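Local coordinates for protein GTPase subunit of restriction endonuclease (Thermococcus gammatolerans, PDB 6P0F) that is the GTPase subunit of an McrB-type restriction endonuclease, its N-terminal YTH-like domain probably recognising the DNA substrate, at residues S109-F114 with R122-F127. Sequence-based numbering, arbitrary orientation.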
# COMPACT_ATOMS: atom_id res chain seq x y z
N SER A 109 -14.33 11.66 -9.21
CA SER A 109 -14.52 11.14 -10.56
C SER A 109 -13.18 10.84 -11.25
O SER A 109 -13.09 9.89 -12.04
CB SER A 109 -15.32 12.13 -11.41
OG SER A 109 -15.32 11.68 -12.74
N PHE A 110 -12.16 11.68 -11.03
CA PHE A 110 -10.90 11.47 -11.74
C PHE A 110 -10.26 10.13 -11.38
O PHE A 110 -9.48 9.59 -12.17
CB PHE A 110 -9.89 12.62 -11.48
CG PHE A 110 -9.14 12.53 -10.18
CD1 PHE A 110 -9.75 12.87 -8.97
CD2 PHE A 110 -7.82 12.14 -10.16
CE1 PHE A 110 -9.05 12.79 -7.77
CE2 PHE A 110 -7.11 12.07 -8.97
CZ PHE A 110 -7.72 12.40 -7.77
N LEU A 111 -10.58 9.57 -10.22
CA LEU A 111 -9.97 8.30 -9.81
C LEU A 111 -10.36 7.18 -10.75
O LEU A 111 -9.64 6.19 -10.86
CB LEU A 111 -10.34 7.96 -8.36
CG LEU A 111 -9.78 8.94 -7.33
CD1 LEU A 111 -10.36 8.67 -5.95
CD2 LEU A 111 -8.26 8.89 -7.31
N ASN A 112 -11.50 7.31 -11.46
CA ASN A 112 -11.90 6.29 -12.41
C ASN A 112 -11.03 6.30 -13.66
O ASN A 112 -11.12 5.35 -14.44
CB ASN A 112 -13.38 6.47 -12.80
CG ASN A 112 -14.32 6.30 -11.63
OD1 ASN A 112 -14.21 5.35 -10.84
ND2 ASN A 112 -15.25 7.23 -11.50
N ASP A 113 -10.23 7.35 -13.86
CA ASP A 113 -9.22 7.37 -14.92
C ASP A 113 -8.24 6.20 -14.76
O ASP A 113 -7.68 5.71 -15.75
CB ASP A 113 -8.37 8.67 -14.90
CG ASP A 113 -9.14 9.96 -15.25
OD1 ASP A 113 -10.34 9.91 -15.61
OD2 ASP A 113 -8.50 11.04 -15.14
N PHE A 114 -7.97 5.80 -13.50
CA PHE A 114 -6.90 4.88 -13.14
C PHE A 114 -7.36 3.54 -12.60
O PHE A 114 -6.68 2.53 -12.80
CB PHE A 114 -6.03 5.49 -12.04
CG PHE A 114 -5.58 6.85 -12.32
CD1 PHE A 114 -4.64 7.09 -13.29
CD2 PHE A 114 -6.11 7.92 -11.61
CE1 PHE A 114 -4.23 8.35 -13.56
CE2 PHE A 114 -5.71 9.18 -11.87
CZ PHE A 114 -4.76 9.42 -12.85
N ARG A 122 -11.08 6.88 -2.00
CA ARG A 122 -10.74 8.29 -1.99
C ARG A 122 -9.70 8.69 -0.94
O ARG A 122 -9.25 9.83 -0.96
CB ARG A 122 -12.01 9.12 -1.80
CG ARG A 122 -12.63 9.01 -0.41
CD ARG A 122 -14.02 9.65 -0.39
NE ARG A 122 -14.59 9.63 0.96
CZ ARG A 122 -14.33 10.55 1.89
NH1 ARG A 122 -13.52 11.57 1.63
NH2 ARG A 122 -14.89 10.45 3.09
N PHE A 123 -9.31 7.80 -0.04
CA PHE A 123 -8.22 8.10 0.89
C PHE A 123 -6.92 7.62 0.26
O PHE A 123 -6.61 6.42 0.24
CB PHE A 123 -8.51 7.46 2.25
CG PHE A 123 -9.66 8.11 2.97
CD1 PHE A 123 -9.47 9.27 3.70
CD2 PHE A 123 -10.94 7.59 2.87
CE1 PHE A 123 -10.54 9.89 4.35
CE2 PHE A 123 -12.01 8.21 3.50
CZ PHE A 123 -11.81 9.36 4.24
N LEU A 124 -6.14 8.58 -0.25
CA LEU A 124 -4.96 8.27 -1.03
C LEU A 124 -3.69 8.32 -0.19
O LEU A 124 -3.54 9.19 0.69
CB LEU A 124 -4.80 9.25 -2.20
CG LEU A 124 -5.99 9.50 -3.12
CD1 LEU A 124 -5.56 10.45 -4.25
CD2 LEU A 124 -6.51 8.20 -3.68
N MSE A 125 -2.76 7.45 -0.52
CA MSE A 125 -1.41 7.49 0.06
C MSE A 125 -0.42 7.53 -1.12
O MSE A 125 -0.52 6.69 -2.02
CB MSE A 125 -1.14 6.29 0.95
CG MSE A 125 -1.17 4.96 0.20
SE MSE A 125 -1.29 3.46 1.49
CE MSE A 125 -2.86 4.08 2.28
N PHE A 126 0.51 8.47 -1.10
CA PHE A 126 1.52 8.61 -2.14
C PHE A 126 2.85 8.04 -1.66
O PHE A 126 3.20 8.18 -0.49
CB PHE A 126 1.68 10.08 -2.55
CG PHE A 126 0.59 10.57 -3.46
CD1 PHE A 126 -0.64 10.94 -2.94
CD2 PHE A 126 0.77 10.62 -4.84
CE1 PHE A 126 -1.68 11.35 -3.78
CE2 PHE A 126 -0.25 11.02 -5.66
CZ PHE A 126 -1.49 11.38 -5.11
N PHE A 127 3.59 7.42 -2.58
CA PHE A 127 4.93 6.89 -2.35
C PHE A 127 5.92 7.55 -3.30
O PHE A 127 5.73 7.51 -4.52
CB PHE A 127 4.97 5.37 -2.57
CG PHE A 127 4.03 4.61 -1.70
CD1 PHE A 127 2.72 4.38 -2.10
CD2 PHE A 127 4.45 4.11 -0.48
CE1 PHE A 127 1.86 3.69 -1.30
CE2 PHE A 127 3.58 3.42 0.33
CZ PHE A 127 2.28 3.19 -0.09
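L111 CD2, the methyl that meets L124, also lies against one face of the F110 ring. L111 CD2 sits 3.5 Å above the F110 ring plane, shifted toward the rim. The far end of the same ring approaches the strand: F110 CZ is 4.6 Å from L124 CD1. On the strand side, one face of the R122 guanidinium carries the ring end of F123, with F123 CZ 3.4 Å above the plane and again off-centre.

The contact itself is apolar and small, and both leucines are buried. L111 CD2 meets L124 CD2 at 4.1 Å. The two leucine side chains pass each other in opposite directions. The other branch of L111 reaches the backbone, with L111 CD1 4.0 Å from R122 CA. In L111, CG stands anti to the carbonyl carbon (chi1 -65°), and the fork beyond it gives one methyl to R122 and the other to L124. The backbones stay apart, with L111 CA and R122 CA 7.9 Å from each other.

In the YTH-like domain, this packs the loop after strand 91-102 onto strand 123-127 of the mixed sheet. That strand runs antiparallel to both 49-55 and 91-102. At its start R122 and F123 both face R55 of strand 49-55, a classic beta bulge. The loop carries a short 3-10 turn that includes 109-110; N112 N and D113 N donate hydrogen bonds to S109 O and F110 O.

Beyond its CB, R122 turns from the leucines toward E102 and I103. Its NH1 forms a salt bridge with E102 OE1 and a hydrogen bond with I103 O.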